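Long-range contacts in 4-hydroxybutyrate CoA-transferase (Porphyromonas gingivalis, PDB 3D3U), which probably transfers coenzyme A between acyl-CoA thioesters and carboxylates such as acetate or 4-hydroxybutyrate: residues Val119-Val124 against Val151-Val156; Arg10-Asp15 against Leu174-Glu179; Gly394-Arg399 against Ala407-Ala412. All coordinates share one frame; numbering follows the deposited sequence.

Contact 1: residues Val119-Val124 against Val151-Val156; sequences VAVVQV and VVVAEV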
ATOM      1  N   VAL A 119      -0.641   3.106  23.105  1.00 19.14           N
ATOM      2  CA  VAL A 119      -1.084   1.740  22.837  1.00 17.20           C
ATOM      3  C   VAL A 119      -1.173   1.501  21.332  1.00 15.41           C
ATOM      4  O   VAL A 119      -1.728   2.306  20.628  1.00 16.54           O
ATOM      5  CB  VAL A 119      -2.482   1.387  23.540  1.00 17.99           C
ATOM      6  CG1 VAL A 119      -3.261   2.574  23.845  1.00 17.88           C
ATOM      7  CG2 VAL A 119      -3.372   0.393  22.711  1.00 13.59           C
ATOM      8  N   ALA A 120      -0.657   0.385  20.865  1.00 12.24           N
ATOM      9  CA  ALA A 120      -0.798  -0.018  19.497  1.00 10.62           C
ATOM     10  C   ALA A 120      -1.825  -1.159  19.406  1.00  9.86           C
ATOM     11  O   ALA A 120      -1.640  -2.199  20.003  1.00  8.76           O
ATOM     12  CB  ALA A 120       0.613  -0.465  18.947  1.00  9.97           C
ATOM     13  N   VAL A 121      -2.913  -0.987  18.678  1.00 10.09           N
ATOM     14  CA  VAL A 121      -3.890  -2.067  18.561  1.00 11.02           C
ATOM     15  C   VAL A 121      -3.799  -2.737  17.204  1.00 12.46           C
ATOM     16  O   VAL A 121      -4.166  -2.114  16.260  1.00 14.42           O
ATOM     17  CB  VAL A 121      -5.315  -1.594  18.761  1.00 10.38           C
ATOM     18  CG1 VAL A 121      -6.333  -2.711  18.477  1.00  9.85           C
ATOM     19  CG2 VAL A 121      -5.428  -1.232  20.130  1.00  9.47           C
ATOM     20  N   VAL A 122      -3.332  -3.987  17.114  1.00 12.59           N
ATOM     21  CA  VAL A 122      -3.074  -4.675  15.880  1.00 12.88           C
ATOM     22  C   VAL A 122      -3.805  -5.985  15.789  1.00 14.40           C
ATOM     23  O   VAL A 122      -4.249  -6.584  16.786  1.00 14.88           O
ATOM     24  CB  VAL A 122      -1.575  -5.033  15.708  1.00 12.79           C
ATOM     25  CG1 VAL A 122      -0.683  -3.815  15.819  1.00 11.51           C
ATOM     26  CG2 VAL A 122      -1.139  -6.078  16.697  1.00 15.12           C
ATOM     27  N   GLN A 123      -3.872  -6.507  14.571  1.00 15.62           N
ATOM     28  CA  GLN A 123      -4.532  -7.796  14.423  1.00 15.39           C
ATOM     29  C   GLN A 123      -3.534  -8.859  13.987  1.00 15.45           C
ATOM     30  O   GLN A 123      -3.337  -8.941  12.859  1.00 18.31           O
ATOM     31  CB  GLN A 123      -5.673  -7.655  13.391  1.00 13.80           C
ATOM     32  CG  GLN A 123      -6.338  -8.936  13.061  1.00 13.25           C
ATOM     33  CD  GLN A 123      -7.599  -8.740  12.246  1.00 16.16           C
ATOM     34  OE1 GLN A 123      -7.713  -7.815  11.450  1.00 17.38           O
ATOM     35  NE2 GLN A 123      -8.535  -9.640  12.409  1.00 16.59           N
ATOM     36  N   VAL A 124      -2.916  -9.681  14.803  1.00 15.40           N
ATOM     37  CA  VAL A 124      -2.035 -10.719  14.207  1.00 15.56           C
ATOM     38  C   VAL A 124      -2.664 -12.054  14.041  1.00 16.06           C
ATOM     39  O   VAL A 124      -3.863 -12.230  14.335  1.00 16.47           O
ATOM     40  CB  VAL A 124      -0.882 -10.969  15.096  1.00 15.79           C
ATOM     41  CG1 VAL A 124      -0.063  -9.687  15.141  1.00 17.89           C
ATOM     42  CG2 VAL A 124      -1.415 -11.304  16.550  1.00 16.01           C
ATOM     43  N   VAL A 151       2.147  -0.493  25.364  1.00 21.29           N
ATOM     44  CA  VAL A 151       1.046  -1.428  25.604  1.00 17.99           C
ATOM     45  C   VAL A 151       0.605  -1.782  24.225  1.00 18.46           C
ATOM     46  O   VAL A 151       0.282  -0.870  23.396  1.00 19.48           O
ATOM     47  CB  VAL A 151      -0.145  -0.711  26.228  1.00 17.33           C
ATOM     48  CG1 VAL A 151      -1.417  -1.579  26.231  1.00 14.93           C
ATOM     49  CG2 VAL A 151       0.165  -0.242  27.561  1.00 13.48           C
ATOM     50  N   VAL A 152       0.537  -3.072  23.959  1.00 16.17           N
ATOM     51  CA  VAL A 152       0.151  -3.557  22.635  1.00 13.98           C
ATOM     52  C   VAL A 152      -1.063  -4.507  22.713  1.00 14.89           C
ATOM     53  O   VAL A 152      -1.021  -5.596  23.334  1.00 14.57           O
ATOM     54  CB  VAL A 152       1.347  -4.336  22.040  1.00 12.99           C
ATOM     55  CG1 VAL A 152       1.038  -4.842  20.647  1.00 12.19           C
ATOM     56  CG2 VAL A 152       2.476  -3.482  22.039  1.00  9.30           C
ATOM     57  N   VAL A 153      -2.151  -4.139  22.067  1.00 15.48           N
ATOM     58  CA  VAL A 153      -3.320  -4.995  22.150  1.00 17.02           C
ATOM     59  C   VAL A 153      -3.464  -5.813  20.851  1.00 18.29           C
ATOM     60  O   VAL A 153      -3.740  -5.247  19.821  1.00 19.12           O
ATOM     61  CB  VAL A 153      -4.517  -4.135  22.355  1.00 16.72           C
ATOM     62  CG1 VAL A 153      -5.747  -4.995  22.505  1.00 18.64           C
ATOM     63  CG2 VAL A 153      -4.327  -3.236  23.588  1.00 18.16           C
ATOM     64  N   ALA A 154      -3.289  -7.123  20.863  1.00 18.91           N
ATOM     65  CA  ALA A 154      -3.304  -7.812  19.600  1.00 19.52           C
ATOM     66  C   ALA A 154      -4.543  -8.706  19.516  1.00 20.86           C
ATOM     67  O   ALA A 154      -4.755  -9.489  20.447  1.00 22.16           O
ATOM     68  CB  ALA A 154      -2.139  -8.646  19.500  1.00 19.46           C
ATOM     69  N   GLU A 155      -5.330  -8.641  18.436  1.00 19.73           N
ATOM     70  CA  GLU A 155      -6.416  -9.539  18.321  1.00 21.58           C
ATOM     71  C   GLU A 155      -5.784 -10.695  17.682  1.00 19.47           C
ATOM     72  O   GLU A 155      -5.241 -10.612  16.617  1.00 19.01           O
ATOM     73  CB  GLU A 155      -7.472  -9.006  17.361  1.00 22.03           C
ATOM     74  CG  GLU A 155      -8.285  -7.792  17.802  1.00 26.27           C
ATOM     75  CD  GLU A 155      -9.281  -7.232  16.702  1.00 30.22           C
ATOM     76  OE1 GLU A 155      -9.831  -6.077  16.928  1.00 42.45           O
ATOM     77  OE2 GLU A 155      -9.591  -7.892  15.627  1.00 37.34           O
ATOM     78  N   VAL A 156      -5.842 -11.828  18.323  1.00 21.02           N
ATOM     79  CA  VAL A 156      -5.262 -13.053  17.728  1.00 21.50           C
ATOM     80  C   VAL A 156      -6.225 -13.814  16.772  1.00 21.92           C
ATOM     81  O   VAL A 156      -7.218 -14.412  17.181  1.00 21.03           O
ATOM     82  CB  VAL A 156      -4.641 -13.941  18.800  1.00 21.55           C
ATOM     83  CG1 VAL A 156      -4.195 -15.291  18.174  1.00 22.51           C
ATOM     84  CG2 VAL A 156      -3.494 -13.167  19.446  1.00 16.93           C
TER
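Val121 and Val153 lie side by side and point the same way, the CG2 methyl of Val121 resting 3.8 Å from CB of Val153. In Val121, CG1 is anti to the backbone N (chi1 174°), and CG2 lies beside that N. From the same face Val119 leans obliquely toward Val153, its CG2 3.9 Å from the CG2 of Val153, and Phe40 of helix 38-46 touches both Val121 and Val153. The opposite face carries Val122, whose CG2 methyl sits 3.9 Å from CB of Ala154; farther along, Val124 and Val156 cross obliquely, CG2 to CG2. Glu155, back on the face of Val121, runs out extended beyond CG, and its carboxylate is held by Arg39 in a salt bridge and by the backbone N of Phe40. Between the two layers of side chains the backbones bond in alternation: Ala120 N donates to Val151 O, Ala120 O accepts from Val153 N at 2.9 Å, Val122 N gives to Val153 O, and Val122 O takes Glu155 N at 2.8 Å. The two are inner strands of a six-stranded parallel sheet of order 3-2-1-4-5-6, as in Rossmann-like alpha/beta domains.

Contact 2: residues Arg10-Asp15 against Leu174-Glu179; sequences RVCSAD and LTHIIE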
ATOM      1  N   ARG A  10      -2.622 -13.603  29.661  1.00 27.99           N
ATOM      2  CA  ARG A  10      -2.755 -12.247  29.046  1.00 25.47           C
ATOM      3  C   ARG A  10      -3.968 -12.160  28.133  1.00 23.91           C
ATOM      4  O   ARG A  10      -4.261 -11.106  27.553  1.00 21.35           O
ATOM      5  CB  ARG A  10      -1.527 -11.966  28.181  1.00 25.21           C
ATOM      6  CG  ARG A  10      -0.330 -11.167  28.833  1.00 24.12           C
ATOM      7  CD  ARG A  10       1.026 -11.823  28.542  1.00 20.79           C
ATOM      8  NE  ARG A  10       2.152 -10.928  28.454  1.00 20.44           N
ATOM      9  CZ  ARG A  10       2.840 -10.493  29.481  1.00 26.06           C
ATOM     10  NH1 ARG A  10       2.540 -10.808  30.756  1.00 31.79           N
ATOM     11  NH2 ARG A  10       3.839  -9.690  29.242  1.00 26.81           N
ATOM     12  N   VAL A  11      -4.640 -13.298  27.946  1.00 23.51           N
ATOM     13  CA  VAL A  11      -5.940 -13.311  27.209  1.00 24.18           C
ATOM     14  C   VAL A  11      -7.159 -12.677  27.991  1.00 24.54           C
ATOM     15  O   VAL A  11      -7.314 -12.929  29.189  1.00 25.11           O
ATOM     16  CB  VAL A  11      -6.254 -14.697  26.532  1.00 23.08           C
ATOM     17  CG1 VAL A  11      -5.893 -15.720  27.397  1.00 22.94           C
ATOM     18  CG2 VAL A  11      -7.671 -14.862  26.210  1.00 21.30           C
ATOM     19  N   CYS A  12      -7.929 -11.796  27.318  1.00 23.75           N
ATOM     20  CA  CYS A  12      -9.145 -11.169  27.829  1.00 23.05           C
ATOM     21  C   CYS A  12     -10.134 -10.983  26.683  1.00 22.52           C
ATOM     22  O   CYS A  12      -9.950 -11.510  25.599  1.00 22.55           O
ATOM     23  CB  CYS A  12      -8.856  -9.843  28.543  1.00 22.22           C
ATOM     24  SG  CYS A  12      -7.695  -8.777  27.648  1.00 26.12           S
ATOM     25  N   SER A  13     -11.213 -10.270  26.953  1.00 22.63           N
ATOM     26  CA  SER A  13     -12.205  -9.947  25.957  1.00 21.87           C
ATOM     27  C   SER A  13     -11.736  -8.672  25.394  1.00 20.56           C
ATOM     28  O   SER A  13     -10.986  -7.938  26.007  1.00 19.95           O
ATOM     29  CB  SER A  13     -13.591  -9.673  26.610  1.00 22.74           C
ATOM     30  OG  SER A  13     -13.580  -8.471  27.386  1.00 22.51           O
ATOM     31  N   ALA A  14     -12.269  -8.354  24.246  1.00 19.68           N
ATOM     32  CA  ALA A  14     -12.006  -7.085  23.692  1.00 18.20           C
ATOM     33  C   ALA A  14     -12.331  -6.025  24.758  1.00 17.81           C
ATOM     34  O   ALA A  14     -11.505  -5.113  25.015  1.00 17.26           O
ATOM     35  CB  ALA A  14     -12.823  -6.911  22.470  1.00 17.48           C
ATOM     36  N   ASP A  15     -13.487  -6.174  25.403  1.00 17.40           N
ATOM     37  CA  ASP A  15     -14.035  -5.092  26.259  1.00 17.58           C
ATOM     38  C   ASP A  15     -13.154  -4.883  27.465  1.00 17.51           C
ATOM     39  O   ASP A  15     -12.852  -3.738  27.862  1.00 17.85           O
ATOM     40  CB  ASP A  15     -15.442  -5.397  26.762  1.00 17.43           C
ATOM     41  CG  ASP A  15     -16.554  -5.407  25.618  1.00 22.38           C
ATOM     42  OD1 ASP A  15     -17.221  -4.340  25.432  1.00 24.07           O
ATOM     43  OD2 ASP A  15     -16.863  -6.429  24.897  1.00 24.81           O
ATOM     44  N   LEU A 174       3.016  -8.766  23.737  1.00 21.22           N
ATOM     45  CA  LEU A 174       1.595  -8.503  23.747  1.00 20.49           C
ATOM     46  C   LEU A 174       1.071  -8.379  25.166  1.00 21.14           C
ATOM     47  O   LEU A 174       1.306  -9.223  25.979  1.00 21.36           O
ATOM     48  CB  LEU A 174       0.878  -9.649  23.022  1.00 20.44           C
ATOM     49  CG  LEU A 174       0.819  -9.644  21.477  1.00 16.86           C
ATOM     50  CD1 LEU A 174       2.032  -9.131  20.886  1.00 12.70           C
ATOM     51  CD2 LEU A 174       0.500 -11.034  20.904  1.00 17.70           C
ATOM     52  N   THR A 175       0.404  -7.283  25.465  1.00 22.22           N
ATOM     53  CA  THR A 175      -0.121  -7.016  26.809  1.00 23.00           C
ATOM     54  C   THR A 175      -1.460  -7.664  27.047  1.00 23.14           C
ATOM     55  O   THR A 175      -1.702  -8.151  28.134  1.00 23.72           O
ATOM     56  CB  THR A 175      -0.378  -5.526  26.949  1.00 22.65           C
ATOM     57  OG1 THR A 175       0.768  -4.837  26.494  1.00 25.26           O
ATOM     58  CG2 THR A 175      -0.467  -5.112  28.357  1.00 21.90           C
ATOM     59  N   HIS A 176      -2.363  -7.543  26.070  1.00 23.01           N
ATOM     60  CA  HIS A 176      -3.683  -8.112  26.148  1.00 23.07           C
ATOM     61  C   HIS A 176      -3.911  -8.840  24.823  1.00 22.90           C
ATOM     62  O   HIS A 176      -3.551  -8.312  23.734  1.00 24.29           O
ATOM     63  CB  HIS A 176      -4.756  -7.040  26.378  1.00 23.81           C
ATOM     64  CG  HIS A 176      -4.442  -6.067  27.486  1.00 27.13           C
ATOM     65  ND1 HIS A 176      -3.812  -4.850  27.262  1.00 29.55           N
ATOM     66  CD2 HIS A 176      -4.706  -6.115  28.815  1.00 30.13           C
ATOM     67  CE1 HIS A 176      -3.671  -4.213  28.409  1.00 30.17           C
ATOM     68  NE2 HIS A 176      -4.211  -4.951  29.370  1.00 30.24           N
ATOM     69  N   ILE A 177      -4.447 -10.065  24.899  1.00 20.90           N
ATOM     70  CA  ILE A 177      -4.670 -10.830  23.688  1.00 18.66           C
ATOM     71  C   ILE A 177      -6.124 -11.094  23.646  1.00 18.39           C
ATOM     72  O   ILE A 177      -6.688 -11.549  24.622  1.00 18.22           O
ATOM     73  CB  ILE A 177      -3.923 -12.196  23.765  1.00 19.00           C
ATOM     74  CG1 ILE A 177      -2.445 -12.000  23.627  1.00 11.91           C
ATOM     75  CG2 ILE A 177      -4.410 -13.237  22.680  1.00 18.55           C
ATOM     76  CD1 ILE A 177      -1.831 -13.159  24.134  1.00  9.72           C
ATOM     77  N   ILE A 178      -6.715 -10.861  22.503  1.00 17.81           N
ATOM     78  CA  ILE A 178      -8.127 -11.031  22.345  1.00 18.74           C
ATOM     79  C   ILE A 178      -8.253 -12.123  21.309  1.00 21.69           C
ATOM     80  O   ILE A 178      -8.287 -11.837  20.112  1.00 22.13           O
ATOM     81  CB  ILE A 178      -8.694  -9.763  21.818  1.00 16.83           C
ATOM     82  CG1 ILE A 178      -8.497  -8.704  22.867  1.00 17.27           C
ATOM     83  CG2 ILE A 178     -10.127  -9.868  21.628  1.00 14.64           C
ATOM     84  CD1 ILE A 178      -8.394  -7.278  22.339  1.00 14.06           C
ATOM     85  N   GLU A 179      -8.282 -13.392  21.740  1.00 24.72           N
ATOM     86  CA  GLU A 179      -8.372 -14.466  20.730  1.00 26.88           C
ATOM     87  C   GLU A 179      -9.635 -14.361  19.946  1.00 27.60           C
ATOM     88  O   GLU A 179     -10.685 -14.376  20.519  1.00 29.85           O
ATOM     89  CB  GLU A 179      -8.232 -15.913  21.217  1.00 25.33           C
ATOM     90  CG  GLU A 179      -8.318 -16.218  22.650  1.00 28.80           C
ATOM     91  CD  GLU A 179      -7.396 -17.389  22.896  1.00 35.59           C
ATOM     92  OE1 GLU A 179      -7.299 -17.897  24.035  1.00 38.57           O
ATOM     93  OE2 GLU A 179      -6.768 -17.819  21.904  1.00 34.98           O
TER
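A single beta bridge between Val11 and Ile177 ties the N-terminal segment to strand 176-180, an outermost strand of the parallel sheet within this chain. Two backbone bonds make it: Ile177 N reaches Arg10 O at 2.9 Å, and Cys12 N meets Ile177 O at 3.0 Å. Arg10 CG lies 3.4 Å from Thr175 O; beyond it the side chain bends at chi2 and chi3, and NE makes a weak bond to Leu174 O. Past the bridge the chain enters helix 14-21, with Ser13 as its N-cap, and the contact joins the N-terminal end of that helix to the edge strand of the sheet in this alpha/beta domain. Cys12 SG, turned between its own N and carbonyl carbon (chi1 45°), touches CB of His176 at 3.6 Å and approaches the imidazole obliquely. Where the helix starts, the CG2 methyl of Ile178 abuts Ala14 N at 3.7 Å and also faces Ala14 CB. Val11 and Glu179 pass each other at a slant, the valine CG2 3.8 Å from OE1 of Glu179; that carboxylate is gripped by Arg8 in a salt bridge and by the hydroxyl of Tyr7.

Contact 3: residues Gly394-Arg399 against Ala407-Ala412; sequences GVARLR and AEALTA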
ATOM      1  N   GLY A 394      -1.452   6.233 -25.793  1.00 17.86           N
ATOM      2  CA  GLY A 394      -0.059   5.897 -26.111  1.00 18.21           C
ATOM      3  C   GLY A 394       0.910   6.453 -25.144  1.00 18.62           C
ATOM      4  O   GLY A 394       0.497   6.854 -24.037  1.00 18.68           O
ATOM      5  N   VAL A 395       2.181   6.490 -25.566  1.00 18.99           N
ATOM      6  CA  VAL A 395       3.324   6.702 -24.661  1.00 18.99           C
ATOM      7  C   VAL A 395       3.901   8.087 -24.808  1.00 19.60           C
ATOM      8  O   VAL A 395       3.730   8.667 -25.816  1.00 19.24           O
ATOM      9  CB  VAL A 395       4.384   5.675 -24.903  1.00 18.55           C
ATOM     10  CG1 VAL A 395       5.506   5.860 -23.926  1.00 19.74           C
ATOM     11  CG2 VAL A 395       3.814   4.245 -24.672  1.00 20.55           C
ATOM     12  N   ALA A 396       4.514   8.658 -23.765  1.00 22.04           N
ATOM     13  CA  ALA A 396       5.259   9.933 -23.857  1.00 23.54           C
ATOM     14  C   ALA A 396       6.504   9.836 -23.055  1.00 24.09           C
ATOM     15  O   ALA A 396       6.394   9.608 -21.884  1.00 24.02           O
ATOM     16  CB  ALA A 396       4.442  11.097 -23.342  1.00 23.30           C
ATOM     17  N   ARG A 397       7.657  10.033 -23.691  1.00 26.32           N
ATOM     18  CA  ARG A 397       8.935  10.049 -23.014  1.00 28.32           C
ATOM     19  C   ARG A 397       9.219  11.417 -22.497  1.00 29.36           C
ATOM     20  O   ARG A 397       9.186  12.405 -23.251  1.00 29.03           O
ATOM     21  CB  ARG A 397      10.096   9.632 -23.900  1.00 28.16           C
ATOM     22  CG  ARG A 397      11.587   9.806 -23.294  1.00 29.19           C
ATOM     23  CD  ARG A 397      12.712   9.163 -24.212  1.00 31.63           C
ATOM     24  NE  ARG A 397      12.122   7.921 -24.756  1.00 43.84           N
ATOM     25  CZ  ARG A 397      11.350   7.851 -25.863  1.00 45.49           C
ATOM     26  NH1 ARG A 397      10.778   6.687 -26.242  1.00 44.59           N
ATOM     27  NH2 ARG A 397      11.171   8.957 -26.604  1.00 47.92           N
ATOM     28  N   LEU A 398       9.536  11.424 -21.190  1.00 31.26           N
ATOM     29  CA  LEU A 398       9.943  12.613 -20.434  1.00 32.69           C
ATOM     30  C   LEU A 398      11.444  12.705 -20.032  1.00 33.83           C
ATOM     31  O   LEU A 398      12.075  13.770 -20.332  1.00 33.83           O
ATOM     32  CB  LEU A 398       9.024  12.863 -19.237  1.00 32.57           C
ATOM     33  CG  LEU A 398       7.525  13.095 -19.504  1.00 32.74           C
ATOM     34  CD1 LEU A 398       6.812  13.865 -18.366  1.00 27.61           C
ATOM     35  CD2 LEU A 398       7.231  13.766 -20.845  1.00 32.34           C
ATOM     36  N   ARG A 399      12.030  11.660 -19.393  1.00 34.19           N
ATOM     37  CA  ARG A 399      13.482  11.774 -19.149  1.00 34.75           C
ATOM     38  C   ARG A 399      14.135  12.255 -20.476  1.00 35.07           C
ATOM     39  O   ARG A 399      13.948  11.620 -21.559  1.00 35.16           O
ATOM     40  CB  ARG A 399      14.210  10.541 -18.527  1.00 35.09           C
ATOM     41  CG  ARG A 399      15.586  10.911 -17.749  1.00 34.48           C
ATOM     42  CD  ARG A 399      16.783  11.755 -18.596  1.00 38.68           C
ATOM     43  NE  ARG A 399      18.129  11.554 -17.995  1.00 37.96           N
ATOM     44  CZ  ARG A 399      19.101  10.754 -18.457  1.00 34.14           C
ATOM     45  NH1 ARG A 399      18.955  10.119 -19.642  1.00 25.71           N
ATOM     46  NH2 ARG A 399      20.200  10.599 -17.685  1.00 27.67           N
ATOM     47  N   ALA A 407       5.693  19.050 -23.312  1.00 25.62           N
ATOM     48  CA  ALA A 407       4.447  19.699 -23.681  1.00 25.37           C
ATOM     49  C   ALA A 407       3.635  18.897 -24.727  1.00 25.98           C
ATOM     50  O   ALA A 407       2.441  18.469 -24.496  1.00 25.55           O
ATOM     51  CB  ALA A 407       4.759  21.076 -24.239  1.00 24.95           C
ATOM     52  N   GLU A 408       4.278  18.705 -25.885  1.00 25.23           N
ATOM     53  CA  GLU A 408       3.538  18.216 -26.992  1.00 24.35           C
ATOM     54  C   GLU A 408       3.601  16.659 -27.136  1.00 22.65           C
ATOM     55  O   GLU A 408       2.772  16.060 -27.809  1.00 22.54           O
ATOM     56  CB  GLU A 408       3.722  19.160 -28.213  1.00 24.61           C
ATOM     57  CG  GLU A 408       4.527  18.706 -29.386  1.00 30.18           C
ATOM     58  CD  GLU A 408       5.920  18.271 -28.979  1.00 38.77           C
ATOM     59  OE1 GLU A 408       6.914  18.700 -29.658  1.00 44.34           O
ATOM     60  OE2 GLU A 408       6.029  17.504 -27.988  1.00 39.21           O
ATOM     61  N   ALA A 409       4.492  16.003 -26.409  1.00 19.93           N
ATOM     62  CA  ALA A 409       4.630  14.618 -26.624  1.00 19.12           C
ATOM     63  C   ALA A 409       3.472  14.085 -25.820  1.00 20.33           C
ATOM     64  O   ALA A 409       2.904  12.984 -26.090  1.00 22.08           O
ATOM     65  CB  ALA A 409       5.924  14.145 -26.076  1.00 18.12           C
ATOM     66  N   LEU A 410       3.129  14.852 -24.786  1.00 20.24           N
ATOM     67  CA  LEU A 410       2.008  14.538 -23.885  1.00 18.27           C
ATOM     68  C   LEU A 410       0.721  14.763 -24.660  1.00 17.01           C
ATOM     69  O   LEU A 410      -0.167  13.891 -24.676  1.00 16.88           O
ATOM     70  CB  LEU A 410       1.956  15.539 -22.751  1.00 18.40           C
ATOM     71  CG  LEU A 410       2.117  15.172 -21.297  1.00 19.72           C
ATOM     72  CD1 LEU A 410       1.754  13.716 -21.104  1.00 20.05           C
ATOM     73  CD2 LEU A 410       3.537  15.444 -20.833  1.00 21.26           C
ATOM     74  N   THR A 411       0.627  15.952 -25.273  1.00 14.11           N
ATOM     75  CA  THR A 411      -0.581  16.354 -25.977  1.00 12.87           C
ATOM     76  C   THR A 411      -0.987  15.277 -26.989  1.00 12.97           C
ATOM     77  O   THR A 411      -2.152  15.060 -27.251  1.00 12.63           O
ATOM     78  CB  THR A 411      -0.331  17.672 -26.726  1.00 13.04           C
ATOM     79  OG1 THR A 411      -0.320  18.743 -25.789  1.00 10.19           O
ATOM     80  CG2 THR A 411      -1.455  17.988 -27.731  1.00  9.06           C
ATOM     81  N   ALA A 412       0.027  14.640 -27.565  1.00 12.09           N
ATOM     82  CA  ALA A 412      -0.163  13.564 -28.473  1.00 10.14           C
ATOM     83  C   ALA A 412      -0.874  12.415 -27.771  1.00  9.10           C
ATOM     84  O   ALA A 412      -1.622  11.769 -28.429  1.00 10.76           O
ATOM     85  CB  ALA A 412       1.190  13.121 -29.214  1.00  8.76           C
TER
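The methyl of Ala396 is the small bump that strand 394-397 presents to helix 403-413. It sits over the backbone between Ala409 and Leu410, with CB 3.7 Å from Ala409 O and 4.2 Å from Leu410 N. Two side chains border this shallow seat: the CB of Ala409 and the CD1 of Leu410 each lie 4.4 Å from the Ala396 methyl. Small residues on both surfaces let the backbones come close, and the CA atoms of Ala396 and Ala409 are 5.5 Å apart. Further along the strand segment the fit passes to larger groups. Leu398 sets its CG anti to its carbonyl carbon (chi1 -60°), and its CD2 methyl meets the CD2 of Leu410 at 4.1 Å, the two leucines crossing at about a right angle. No hydrogen bond links the segments, so the join is one of shape. The helical segment 407-412 runs almost antiparallel (172°) to strand 394-397. Within this chain that strand is an outermost one of the mixed sheet, paired antiparallel with strand 388-391; Met316 and Val389 touch both leucines, and helix 418-427 packs against Ala407 and Thr411.

Contacts 1 and 2 share one parallel sheet. Their centres are about 8 Å apart, and strands 151-157 and 176-180 are neighbours in it, joined by backbone hydrogen bonds as well as by packing, as of Val156 against Ile177. Along the chain, contact 2 brings together residues far apart in sequence, and both segments of contact 1 fall between them; the residues before helix 14-21 thus lie against 176-180, the last strand of the parallel sheet along the chain. Contact 3 follows later, at the edge of the mixed sheet, about 48 Å from contact 1 and 56 Å from contact 2, centre to centre. The three therefore sample the parallel sheet and the mixed sheet, on opposite sides of the chain's centre.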